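Local coordinates for protein phospholipase A1 (Streptomyces albidoflavus, PDB 4HYQ) that hydrolyses the sn-1 ester of glycerophospholipids as a phospholipase A1 of the GDSL-like, SGNH-hydrolase family, at residues R144-N149 and H196-G201; D202-S207 and T220-S225; V16-Y21 and R29-A34; N83-A88 and A111-T116. All coordinates share one frame; numbering follows the deposited sequence.

Contact 1 (R144-N149 and H196-G201); sequences RFYKLN and HEICSG
Y146 and I198 meet where two loops join through a single beta bridge: I198 N gives to F145 O at 2.9 Å, and K147 N returns a bond to I198 O, nearly along the C=O axis. The ring of Y146, with CG anti to its carbonyl carbon (chi1 -65°), crosses the beta-branch of I198 at a slant with its CD2-CE2 side, CE2 coming 3.8 Å from CG2. C199 SG, disulfide-bonded to C152, stands at the edge of the same ring, near its plane and 4.1 Å from CD2, a sulfur-aromatic contact. Y217 OH holds the Y146 hydroxyl. E197 meets the other loop along its whole chain. Its CB presses on the backbone of Y146; CG, anti to the carbonyl carbon (chi1 -57°), comes within 3.5 Å of R144 O, and the bend at chi2 (96°) turns OE1 toward the aliphatic chain of K147. K147 NZ stops 5.1 Å from E197 OE1; that oxygen takes the N-H of G195, while OE2 has a weak water link to R144 N. Behind it, E197 O is gripped twice, by S200 N and by S200 OG at 2.6 Å, which secures the type II turn from E197 to S200. The chemistry divides the work: backbone bonds and the disulfide join the loops, while K147, perhaps with R144, would add longer-range attraction to a buried carboxylate bonded to a main-chain N-H.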
loop_
_atom_site.group_PDB
_atom_site.type_symbol
_atom_site.label_atom_id
_atom_site.label_comp_id
_atom_site.label_asym_id
_atom_site.label_seq_id
_atom_site.Cartn_x
_atom_site.Cartn_y
_atom_site.Cartn_z
ATOM N N ARG A 144 -1.442 5.078 -8.419
ATOM C CA ARG A 144 -2.479 6.037 -8.772
ATOM C C ARG A 144 -3.541 5.038 -9.210
ATOM O O ARG A 144 -3.199 3.990 -9.756
ATOM C CB ARG A 144 -2.062 6.884 -9.965
ATOM C CG ARG A 144 -1.290 8.121 -9.615
ATOM C CD ARG A 144 -0.944 8.855 -10.900
ATOM N NE ARG A 144 -0.496 10.211 -10.643
ATOM C CZ ARG A 144 -0.073 11.049 -11.585
ATOM N NH1 ARG A 144 -0.043 10.664 -12.855
ATOM N NH2 ARG A 144 0.322 12.275 -11.256
ATOM N N PHE A 145 -4.816 5.333 -8.992
ATOM C CA PHE A 145 -5.843 4.361 -9.350
ATOM C C PHE A 145 -6.309 4.396 -10.798
ATOM O O PHE A 145 -6.666 3.359 -11.361
ATOM C CB PHE A 145 -7.079 4.525 -8.453
ATOM C CG PHE A 145 -6.874 4.108 -7.018
ATOM C CD1 PHE A 145 -5.778 3.334 -6.636
ATOM C CD2 PHE A 145 -7.818 4.458 -6.050
ATOM C CE1 PHE A 145 -5.624 2.915 -5.307
ATOM C CE2 PHE A 145 -7.675 4.045 -4.720
ATOM C CZ PHE A 145 -6.571 3.267 -4.349
ATOM N N TYR A 146 -6.276 5.578 -11.402
ATOM C CA TYR A 146 -6.784 5.733 -12.755
ATOM C C TYR A 146 -5.907 6.313 -13.840
ATOM O O TYR A 146 -5.001 7.101 -13.588
ATOM C CB TYR A 146 -8.040 6.604 -12.735
ATOM C CG TYR A 146 -9.211 6.006 -12.017
ATOM C CD1 TYR A 146 -9.498 6.355 -10.700
ATOM C CD2 TYR A 146 -10.043 5.101 -12.662
ATOM C CE1 TYR A 146 -10.596 5.813 -10.044
ATOM C CE2 TYR A 146 -11.142 4.551 -12.015
ATOM C CZ TYR A 146 -11.411 4.912 -10.714
ATOM O OH TYR A 146 -12.513 4.379 -10.095
ATOM N N LYS A 147 -6.237 5.914 -15.063
ATOM C CA LYS A 147 -5.607 6.440 -16.257
ATOM C C LYS A 147 -6.741 7.336 -16.742
ATOM O O LYS A 147 -7.888 6.892 -16.842
ATOM C CB LYS A 147 -5.348 5.345 -17.288
ATOM C CG LYS A 147 -4.586 5.839 -18.508
ATOM C CD LYS A 147 -3.194 6.320 -18.106
ATOM C CE LYS A 147 -2.449 6.941 -19.279
ATOM N NZ LYS A 147 -1.121 7.473 -18.855
ATOM N N LEU A 148 -6.450 8.604 -16.991
ATOM C CA LEU A 148 -7.483 9.516 -17.455
ATOM C C LEU A 148 -7.525 9.394 -18.972
ATOM O O LEU A 148 -6.570 9.759 -19.658
ATOM C CB LEU A 148 -7.140 10.943 -17.040
ATOM C CG LEU A 148 -6.741 11.071 -15.565
ATOM C CD1 LEU A 148 -6.246 12.483 -15.289
ATOM C CD2 LEU A 148 -7.926 10.722 -14.673
ATOM N N ASN A 149 -8.626 8.861 -19.488
ATOM C CA ASN A 149 -8.773 8.672 -20.926
ATOM C C ASN A 149 -10.201 8.952 -21.375
ATOM O O ASN A 149 -11.032 9.404 -20.587
ATOM C CB ASN A 149 -8.389 7.241 -21.303
ATOM C CG ASN A 149 -9.356 6.217 -20.744
ATOM O OD1 ASN A 149 -10.322 6.562 -20.060
ATOM N ND2 ASN A 149 -9.103 4.949 -21.036
ATOM N N HIS A 196 -0.710 1.028 -16.190
ATOM C CA HIS A 196 -1.349 -0.179 -15.669
ATOM C C HIS A 196 -2.433 0.149 -14.643
ATOM O O HIS A 196 -2.756 -0.672 -13.792
ATOM C CB HIS A 196 -0.299 -1.089 -15.018
ATOM C CG HIS A 196 0.727 -1.606 -15.976
ATOM N ND1 HIS A 196 0.428 -2.522 -16.967
ATOM C CD2 HIS A 196 2.044 -1.330 -16.106
ATOM C CE1 HIS A 196 1.518 -2.786 -17.662
ATOM N NE2 HIS A 196 2.515 -2.075 -17.161
ATOM N N GLU A 197 -2.972 1.360 -14.720
ATOM C CA GLU A 197 -4.033 1.792 -13.824
ATOM C C GLU A 197 -5.380 1.341 -14.391
ATOM O O GLU A 197 -5.441 0.741 -15.462
ATOM C CB GLU A 197 -4.020 3.318 -13.690
ATOM C CG GLU A 197 -2.710 3.886 -13.199
ATOM C CD GLU A 197 -1.806 4.348 -14.330
ATOM O OE1 GLU A 197 -1.908 3.805 -15.453
ATOM O OE2 GLU A 197 -0.982 5.251 -14.084
ATOM N N ILE A 198 -6.458 1.605 -13.661
ATOM C CA ILE A 198 -7.792 1.246 -14.143
ATOM C C ILE A 198 -8.059 2.158 -15.338
ATOM O O ILE A 198 -7.747 3.346 -15.295
ATOM C CB ILE A 198 -8.853 1.486 -13.052
ATOM C CG1 ILE A 198 -8.587 0.549 -11.882
ATOM C CG2 ILE A 198 -10.270 1.268 -13.615
ATOM C CD1 ILE A 198 -9.283 0.964 -10.597
ATOM N N CYS A 199 -8.616 1.581 -16.398
ATOM C CA CYS A 199 -8.927 2.289 -17.641
ATOM C C CYS A 199 -7.711 2.398 -18.552
ATOM O O CYS A 199 -7.792 2.997 -19.625
ATOM C CB CYS A 199 -9.474 3.694 -17.363
ATOM S SG CYS A 199 -11.006 3.746 -16.372
ATOM N N SER A 200 -6.589 1.819 -18.136
ATOM C CA SER A 200 -5.366 1.881 -18.937
ATOM C C SER A 200 -5.362 0.930 -20.128
ATOM O O SER A 200 -4.624 1.151 -21.098
ATOM C CB SER A 200 -4.135 1.568 -18.076
ATOM O OG SER A 200 -4.130 0.207 -17.663
ATOM N N GLY A 201 -6.166 -0.126 -20.058
ATOM C CA GLY A 201 -6.191 -1.098 -21.134
ATOM C C GLY A 201 -5.272 -2.269 -20.822
ATOM O O GLY A 201 -5.242 -3.262 -21.546
HETATM O O HOH W 1 0.315 4.700 -10.919
#

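Contact 2 (D202-S207 and T220-S225); sequences DSWLHS and TAAGQS
The backbone of loop 202-207 passes over the start of the C-terminal helix 221-235, bringing W204 and G223 to 4.5 Å between CA atoms, with T220 N bonded to W204 O at 2.9 Å from above the carbonyl plane. T220 is the N-cap of this helix, which follows the DxxH block of SGNH hydrolases. Its OG1 stands between backbone N and carbonyl carbon (chi1 54°), where it accepts from G223 N at 3.1 Å and meets a water that also donates to S203 O. The same rotation sends CG2 over one face of the H206 imidazole, 3.9 Å from the ring centroid, a CH-pi contact only 15° off the ring normal. H206 NE2 is itself bonded to G17 O, so its ring is held by a polar tip and a methyl on its face. An alanine in place of T220 would probably leave G223 N without its capping acceptor and open a gap against the H206 face. W204 lies along the first helical turn: G223 N and A222 O lie over one face of its indole, and A222 CB touches CD1 at 4.0 Å. H196 stacks on the same tryptophan from earlier in the same loop. Space is tight where the two backbones converge, and glycine suits it: the CA of G223 rests 3.6 Å from W204 CB, and a beta carbon on it would run into W204 O.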
loop_
_atom_site.group_PDB
_atom_site.type_symbol
_atom_site.label_atom_id
_atom_site.label_comp_id
_atom_site.label_asym_id
_atom_site.label_seq_id
_atom_site.Cartn_x
_atom_site.Cartn_y
_atom_site.Cartn_z
ATOM N N ASP A 202 -4.504 -2.143 -19.742
ATOM C CA ASP A 202 -3.590 -3.196 -19.299
ATOM C C ASP A 202 -3.446 -3.015 -17.790
ATOM O O ASP A 202 -2.339 -2.950 -17.243
ATOM C CB ASP A 202 -2.226 -3.051 -19.978
ATOM C CG ASP A 202 -1.311 -4.231 -19.704
ATOM O OD1 ASP A 202 -1.824 -5.353 -19.489
ATOM O OD2 ASP A 202 -0.078 -4.041 -19.715
ATOM N N SER A 203 -4.593 -2.945 -17.129
ATOM C CA SER A 203 -4.644 -2.714 -15.692
ATOM C C SER A 203 -4.059 -3.803 -14.809
ATOM O O SER A 203 -4.225 -4.994 -15.068
ATOM C CB SER A 203 -6.090 -2.448 -15.283
ATOM O OG SER A 203 -6.181 -2.140 -13.904
ATOM N N TRP A 204 -3.353 -3.360 -13.765
ATOM C CA TRP A 204 -2.775 -4.245 -12.765
ATOM C C TRP A 204 -3.580 -4.011 -11.482
ATOM O O TRP A 204 -3.149 -4.392 -10.389
ATOM C CB TRP A 204 -1.314 -3.894 -12.488
ATOM C CG TRP A 204 -0.336 -4.414 -13.487
ATOM C CD1 TRP A 204 -0.573 -5.315 -14.487
ATOM C CD2 TRP A 204 1.058 -4.089 -13.560
ATOM N NE1 TRP A 204 0.592 -5.571 -15.178
ATOM C CE2 TRP A 204 1.604 -4.831 -14.629
ATOM C CE3 TRP A 204 1.896 -3.245 -12.823
ATOM C CZ2 TRP A 204 2.955 -4.752 -14.978
ATOM C CZ3 TRP A 204 3.243 -3.167 -13.174
ATOM C CH2 TRP A 204 3.753 -3.919 -14.243
ATOM N N LEU A 205 -4.734 -3.361 -11.619
ATOM C CA LEU A 205 -5.592 -3.087 -10.469
ATOM C C LEU A 205 -7.014 -3.576 -10.698
ATOM O O LEU A 205 -7.513 -3.551 -11.826
ATOM C CB LEU A 205 -5.659 -1.579 -10.189
ATOM C CG LEU A 205 -4.365 -0.871 -9.804
ATOM C CD1 LEU A 205 -4.611 0.636 -9.785
ATOM C CD2 LEU A 205 -3.902 -1.359 -8.431
ATOM N N HIS A 206 -7.669 -3.999 -9.622
ATOM C CA HIS A 206 -9.055 -4.438 -9.722
ATOM C C HIS A 206 -9.943 -3.211 -9.758
ATOM O O HIS A 206 -9.679 -2.231 -9.072
ATOM C CB HIS A 206 -9.464 -5.264 -8.509
ATOM C CG HIS A 206 -8.832 -6.615 -8.455
ATOM N ND1 HIS A 206 -9.300 -7.687 -9.185
ATOM C CD2 HIS A 206 -7.760 -7.068 -7.765
ATOM C CE1 HIS A 206 -8.545 -8.746 -8.942
ATOM N NE2 HIS A 206 -7.604 -8.396 -8.085
ATOM N N SER A 207 -11.000 -3.278 -10.559
ATOM C CA SER A 207 -11.958 -2.182 -10.634
ATOM C C SER A 207 -12.918 -2.394 -9.463
ATOM O O SER A 207 -12.770 -3.356 -8.703
ATOM C CB SER A 207 -12.731 -2.257 -11.949
ATOM O OG SER A 207 -13.306 -3.545 -12.098
ATOM N N THR A 220 -3.583 -6.739 -8.769
ATOM C CA THR A 220 -3.914 -8.099 -9.171
ATOM C C THR A 220 -2.638 -8.882 -8.906
ATOM O O THR A 220 -1.632 -8.306 -8.473
ATOM C CB THR A 220 -4.192 -8.175 -10.670
ATOM O OG1 THR A 220 -3.068 -7.629 -11.382
ATOM C CG2 THR A 220 -5.428 -7.384 -11.019
ATOM N N ALA A 221 -2.659 -10.185 -9.172
ATOM C CA ALA A 221 -1.452 -10.988 -8.982
ATOM C C ALA A 221 -0.345 -10.436 -9.891
ATOM O O ALA A 221 0.831 -10.421 -9.520
ATOM C CB ALA A 221 -1.734 -12.454 -9.316
ATOM N N ALA A 222 -0.725 -9.973 -11.078
ATOM C CA ALA A 222 0.257 -9.412 -12.011
ATOM C C ALA A 222 0.836 -8.120 -11.445
ATOM O O ALA A 222 2.020 -7.836 -11.621
ATOM C CB ALA A 222 -0.385 -9.144 -13.374
ATOM N N GLY A 223 -0.003 -7.340 -10.768
ATOM C CA GLY A 223 0.457 -6.093 -10.178
ATOM C C GLY A 223 1.462 -6.363 -9.072
ATOM O O GLY A 223 2.420 -5.609 -8.893
ATOM N N GLN A 224 1.236 -7.428 -8.310
ATOM C CA GLN A 224 2.160 -7.777 -7.232
ATOM C C GLN A 224 3.499 -8.272 -7.756
ATOM O O GLN A 224 4.544 -7.879 -7.253
ATOM C CB GLN A 224 1.576 -8.865 -6.324
ATOM C CG GLN A 224 0.508 -8.388 -5.371
ATOM C CD GLN A 224 1.052 -7.507 -4.259
ATOM O OE1 GLN A 224 2.233 -7.581 -3.907
ATOM N NE2 GLN A 224 0.182 -6.691 -3.681
ATOM N N SER A 225 3.476 -9.136 -8.765
ATOM C CA SER A 225 4.724 -9.688 -9.282
ATOM C C SER A 225 5.447 -8.799 -10.290
ATOM O O SER A 225 6.684 -8.851 -10.397
ATOM C CB SER A 225 4.468 -11.060 -9.915
ATOM O OG SER A 225 3.660 -10.931 -11.068
HETATM O O HOH W 2 -3.511 -7.688 -14.011
#

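Contact 3 (V16-Y21 and R29-A34); sequences VGAGSY and RRTPKA
T31 OG1 is gripped from two sides: it donates to G19 O at 2.7 Å, meeting the carbonyl almost head-on, and it accepts from K33 N at 2.9 Å. The second bond makes an ST turn, within the loop that runs from helix 11-14 of the GDSL block to helix 35-43. OG1 lies anti to the backbone N (chi1 159°), which turns T31 CG2 toward the Y21 ring, touching CD2 at 3.8 Å. Y21 is the flat centre of the contact. The G19 carbonyl carbon covers one face of its ring; over the opposite face comes R29 CD, 4.0 Å from the centroid, a CH-pi contact. R29 reaches there with its chain extended from CG to NE, and its guanidinium plane stands at 85° to the ring, so that the aliphatic part, not the flat cation, does the covering. R29 CB meanwhile leans on V16 CG2. The hydroxyl of Y21 folds back on its own segment, where its oxygen takes G17 N and G19 N together, which fixes both the ring and the bend of the chain. Farther out, K33 packs its CB on A18 CB and runs its extended chain past A18 O to the solvent-facing side. There, NZ gives to a water that in turn donates to A18 O at 2.6 Å, while a second water, bound to S20 OG, takes a weak bond from the same amine.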
loop_
_atom_site.group_PDB
_atom_site.type_symbol
_atom_site.label_atom_id
_atom_site.label_comp_id
_atom_site.label_asym_id
_atom_site.label_seq_id
_atom_site.Cartn_x
_atom_site.Cartn_y
_atom_site.Cartn_z
ATOM N N VAL A 16 -4.084 -8.368 -0.731
ATOM C CA VAL A 16 -5.505 -8.358 -1.103
ATOM C C VAL A 16 -5.557 -8.003 -2.592
ATOM O O VAL A 16 -4.932 -7.022 -3.016
ATOM C CB VAL A 16 -6.299 -7.308 -0.285
ATOM C CG1 VAL A 16 -7.720 -7.150 -0.859
ATOM C CG2 VAL A 16 -6.390 -7.757 1.179
ATOM N N GLY A 17 -6.273 -8.819 -3.378
ATOM C CA GLY A 17 -6.368 -8.609 -4.814
ATOM C C GLY A 17 -5.582 -9.641 -5.613
ATOM O O GLY A 17 -5.857 -9.872 -6.805
ATOM N N ALA A 18 -4.623 -10.298 -4.968
ATOM C CA ALA A 18 -3.800 -11.273 -5.670
ATOM C C ALA A 18 -4.315 -12.714 -5.579
ATOM O O ALA A 18 -3.806 -13.594 -6.274
ATOM C CB ALA A 18 -2.351 -11.189 -5.158
ATOM N N GLY A 19 -5.319 -12.953 -4.735
ATOM C CA GLY A 19 -5.861 -14.304 -4.591
ATOM C C GLY A 19 -5.014 -15.269 -3.760
ATOM O O GLY A 19 -3.933 -14.923 -3.298
ATOM N N SER A 20 -5.519 -16.488 -3.576
ATOM C CA SER A 20 -4.825 -17.533 -2.806
ATOM C C SER A 20 -4.478 -17.119 -1.379
ATOM O O SER A 20 -3.365 -17.378 -0.902
ATOM C CB SER A 20 -3.540 -17.981 -3.525
ATOM O OG SER A 20 -3.817 -18.585 -4.784
ATOM N N TYR A 21 -5.424 -16.496 -0.688
ATOM C CA TYR A 21 -5.166 -16.052 0.679
ATOM C C TYR A 21 -4.921 -17.225 1.612
ATOM O O TYR A 21 -5.545 -18.279 1.475
ATOM C CB TYR A 21 -6.337 -15.208 1.191
ATOM C CG TYR A 21 -6.640 -14.076 0.245
ATOM C CD1 TYR A 21 -7.850 -14.018 -0.439
ATOM C CD2 TYR A 21 -5.646 -13.162 -0.097
ATOM C CE1 TYR A 21 -8.064 -13.086 -1.462
ATOM C CE2 TYR A 21 -5.845 -12.233 -1.112
ATOM C CZ TYR A 21 -7.045 -12.204 -1.793
ATOM O OH TYR A 21 -7.196 -11.340 -2.847
ATOM N N ARG A 29 -5.841 -11.501 5.353
ATOM C CA ARG A 29 -5.642 -11.894 3.971
ATOM C C ARG A 29 -4.236 -11.715 3.389
ATOM O O ARG A 29 -4.008 -10.927 2.458
ATOM C CB ARG A 29 -6.687 -11.211 3.068
ATOM C CG ARG A 29 -8.104 -11.807 3.232
ATOM C CD ARG A 29 -9.024 -11.422 2.053
ATOM N NE ARG A 29 -10.296 -12.141 2.102
ATOM C CZ ARG A 29 -11.295 -11.863 2.938
ATOM N NH1 ARG A 29 -11.197 -10.864 3.808
ATOM N NH2 ARG A 29 -12.388 -12.620 2.939
ATOM N N ARG A 30 -3.291 -12.457 3.957
ATOM C CA ARG A 30 -1.934 -12.489 3.435
ATOM C C ARG A 30 -1.944 -13.638 2.434
ATOM O O ARG A 30 -2.683 -14.609 2.618
ATOM C CB ARG A 30 -0.919 -12.786 4.542
ATOM C CG ARG A 30 -0.703 -11.607 5.466
ATOM C CD ARG A 30 0.372 -11.930 6.496
ATOM N NE ARG A 30 -0.071 -12.897 7.492
ATOM C CZ ARG A 30 -0.709 -12.577 8.615
ATOM N NH1 ARG A 30 -0.992 -11.301 8.905
ATOM N NH2 ARG A 30 -1.053 -13.535 9.458
ATOM N N THR A 31 -1.131 -13.527 1.385
ATOM C CA THR A 31 -1.051 -14.554 0.355
ATOM C C THR A 31 0.373 -14.715 -0.157
ATOM O O THR A 31 1.162 -13.760 -0.131
ATOM C CB THR A 31 -1.984 -14.233 -0.858
ATOM O OG1 THR A 31 -1.525 -14.950 -2.018
ATOM C CG2 THR A 31 -1.985 -12.733 -1.177
ATOM N N PRO A 32 0.734 -15.934 -0.596
ATOM C CA PRO A 32 2.081 -16.185 -1.120
ATOM C C PRO A 32 2.304 -15.480 -2.449
ATOM O O PRO A 32 3.425 -15.460 -2.971
ATOM C CB PRO A 32 2.131 -17.709 -1.247
ATOM C CG PRO A 32 0.700 -18.076 -1.495
ATOM C CD PRO A 32 -0.035 -17.193 -0.515
ATOM N N LYS A 33 1.240 -14.890 -2.994
ATOM C CA LYS A 33 1.328 -14.156 -4.240
ATOM C C LYS A 33 1.652 -12.678 -4.008
ATOM O O LYS A 33 1.845 -11.929 -4.964
ATOM C CB LYS A 33 0.017 -14.297 -5.039
ATOM C CG LYS A 33 -0.270 -15.752 -5.423
ATOM C CD LYS A 33 -1.336 -15.853 -6.504
ATOM C CE LYS A 33 -1.307 -17.217 -7.150
ATOM N NZ LYS A 33 -2.160 -17.222 -8.378
ATOM N N ALA A 34 1.720 -12.273 -2.741
ATOM C CA ALA A 34 2.037 -10.885 -2.382
ATOM C C ALA A 34 3.552 -10.683 -2.532
ATOM O O ALA A 34 4.317 -11.627 -2.340
ATOM C CB ALA A 34 1.627 -10.607 -0.944
HETATM O O HOH W 3 -4.386 -15.158 -8.330
HETATM O O HOH W 4 -5.062 -17.142 -6.755
#

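Contact 4 (N83-A88 and A111-T116); sequences NDAGFA and AFVEST
The turn that closes the GGND block of this SGNH hydrolase, a type I turn from N83 to G86 leading into helix 87-96, rests on the last turn of helix 99-115. F112 does most of the work. Its CG is anti to the backbone N (chi1 173°), which throws the ring across the gap so that D84 O sits over one face, 3.4 Å from CZ, and T116 CB covers the opposite face from within its own segment. D84 CB also touches CE2 at 3.9 Å. Next to it, A85 CB sits in the corner between F112 CD2 and V113 CG2, 3.7 Å from the latter. V113 CG2 then reaches on to F87 CE1 at 4.1 Å, the two side chains crossing at about a right angle. F87 and V113 both lean on helix 158-181 as well, and a bound pentaethylene glycol, probably from the crystallisation liquor, lies close to F87. The carboxylate of D84 turns elsewhere, to T58 and to a salt bridge with R120. An alanine at F112 would probably open a gap between the D84 carbonyl and T116, leaving the D84-A85 peptide and A85 CB without their aromatic cover. The same turn carries N83, which as in relatives probably contributes to the oxyanion hole. Apart from the turn's own G86 N to N83 O bond, the polar anchors named here, T58 and R120, lie outside the two segments; between them, the turn is placed by shape and van der Waals contact.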
loop_
_atom_site.group_PDB
_atom_site.type_symbol
_atom_site.label_atom_id
_atom_site.label_comp_id
_atom_site.label_asym_id
_atom_site.label_seq_id
_atom_site.Cartn_x
_atom_site.Cartn_y
_atom_site.Cartn_z
ATOM N N ASN A 83 -5.274 3.797 5.001
ATOM C CA ASN A 83 -6.468 3.625 5.827
ATOM C C ASN A 83 -6.590 4.660 6.943
ATOM O O ASN A 83 -7.702 4.974 7.382
ATOM C CB ASN A 83 -6.534 2.206 6.402
ATOM C CG ASN A 83 -6.722 1.153 5.316
ATOM O OD1 ASN A 83 -7.634 1.252 4.486
ATOM N ND2 ASN A 83 -5.868 0.142 5.321
ATOM N N ASP A 84 -5.470 5.200 7.415
ATOM C CA ASP A 84 -5.571 6.241 8.442
ATOM C C ASP A 84 -6.321 7.418 7.835
ATOM O O ASP A 84 -7.130 8.060 8.496
ATOM C CB ASP A 84 -4.190 6.742 8.875
ATOM C CG ASP A 84 -3.468 5.765 9.787
ATOM O OD1 ASP A 84 -3.309 6.072 10.989
ATOM O OD2 ASP A 84 -3.059 4.699 9.303
ATOM N N ALA A 85 -6.041 7.692 6.566
ATOM C CA ALA A 85 -6.660 8.815 5.873
ATOM C C ALA A 85 -8.053 8.501 5.349
ATOM O O ALA A 85 -8.662 9.335 4.671
ATOM C CB ALA A 85 -5.764 9.281 4.731
ATOM N N GLY A 86 -8.540 7.300 5.661
ATOM C CA GLY A 86 -9.879 6.877 5.255
ATOM C C GLY A 86 -10.142 6.692 3.775
ATOM O O GLY A 86 -11.263 6.903 3.308
ATOM N N PHE A 87 -9.148 6.257 3.018
ATOM C CA PHE A 87 -9.399 6.124 1.596
ATOM C C PHE A 87 -10.428 5.073 1.193
ATOM O O PHE A 87 -11.050 5.203 0.139
ATOM C CB PHE A 87 -8.074 6.004 0.836
ATOM C CG PHE A 87 -7.405 7.343 0.647
ATOM C CD1 PHE A 87 -6.150 7.609 1.176
ATOM C CD2 PHE A 87 -8.094 8.378 0.016
ATOM C CE1 PHE A 87 -5.594 8.891 1.087
ATOM C CE2 PHE A 87 -7.549 9.656 -0.076
ATOM C CZ PHE A 87 -6.292 9.909 0.464
ATOM N N ALA A 88 -10.646 4.062 2.026
ATOM C CA ALA A 88 -11.674 3.073 1.708
ATOM C C ALA A 88 -13.044 3.770 1.795
ATOM O O ALA A 88 -13.915 3.542 0.957
ATOM C CB ALA A 88 -11.614 1.906 2.676
ATOM N N ALA A 111 -6.811 16.831 3.474
ATOM C CA ALA A 111 -6.459 17.708 4.590
ATOM C C ALA A 111 -5.831 16.901 5.718
ATOM O O ALA A 111 -4.911 17.372 6.382
ATOM C CB ALA A 111 -7.694 18.454 5.102
ATOM N N PHE A 112 -6.332 15.687 5.931
ATOM C CA PHE A 112 -5.814 14.799 6.973
ATOM C C PHE A 112 -4.408 14.349 6.589
ATOM O O PHE A 112 -3.515 14.270 7.434
ATOM C CB PHE A 112 -6.722 13.571 7.115
ATOM C CG PHE A 112 -6.186 12.517 8.048
ATOM C CD1 PHE A 112 -6.585 12.479 9.379
ATOM C CD2 PHE A 112 -5.282 11.557 7.590
ATOM C CE1 PHE A 112 -6.085 11.501 10.247
ATOM C CE2 PHE A 112 -4.777 10.581 8.446
ATOM C CZ PHE A 112 -5.185 10.550 9.782
ATOM N N VAL A 113 -4.223 14.052 5.308
ATOM C CA VAL A 113 -2.933 13.601 4.802
ATOM C C VAL A 113 -1.846 14.643 5.035
ATOM O O VAL A 113 -0.727 14.296 5.401
ATOM C CB VAL A 113 -3.010 13.272 3.292
ATOM C CG1 VAL A 113 -1.604 13.162 2.693
ATOM C CG2 VAL A 113 -3.771 11.959 3.086
ATOM N N GLU A 114 -2.178 15.915 4.837
ATOM C CA GLU A 114 -1.200 16.987 5.025
ATOM C C GLU A 114 -0.929 17.345 6.477
ATOM O O GLU A 114 0.217 17.577 6.863
ATOM C CB GLU A 114 -1.667 18.275 4.340
ATOM C CG GLU A 114 -1.839 18.200 2.844
ATOM C CD GLU A 114 -2.476 19.464 2.291
ATOM O OE1 GLU A 114 -1.896 20.556 2.484
ATOM O OE2 GLU A 114 -3.560 19.364 1.673
ATOM N N SER A 115 -1.982 17.381 7.283
ATOM C CA SER A 115 -1.862 17.816 8.667
ATOM C C SER A 115 -1.703 16.791 9.772
ATOM O O SER A 115 -1.112 17.087 10.809
ATOM C CB SER A 115 -3.070 18.676 9.020
ATOM O OG SER A 115 -4.221 17.854 9.181
ATOM N N THR A 116 -2.231 15.594 9.570
ATOM C CA THR A 116 -2.186 14.596 10.619
ATOM C C THR A 116 -1.365 13.352 10.330
ATOM O O THR A 116 -0.701 12.810 11.219
ATOM C CB THR A 116 -3.615 14.172 10.972
ATOM O OG1 THR A 116 -4.392 15.341 11.258
ATOM C CG2 THR A 116 -3.623 13.258 12.179
#

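How the contacts relate
All four contacts are partly buried and none is a fully enclosed core. Contacts 1, 2 and 3 form a continuous series of partly buried loops, with the first turn of helix 221-235 among them: H196 O to W204 N joins contact 1 to contact 2, and H206 NE2 to G17 O joins contact 2 to contact 3. Contact 4 touches none of them and lies across the chain's centre from contacts 2 and 3. Together they illustrate a general principle: irregular segments (144-149, 196-207, 16-21, 29-34) and a helix N-terminus are held by backbone bonds, caps and waters, whereas turn 83-86 and the end of helix 99-115 meet mainly through apolar side chains and one carbonyl over a ring.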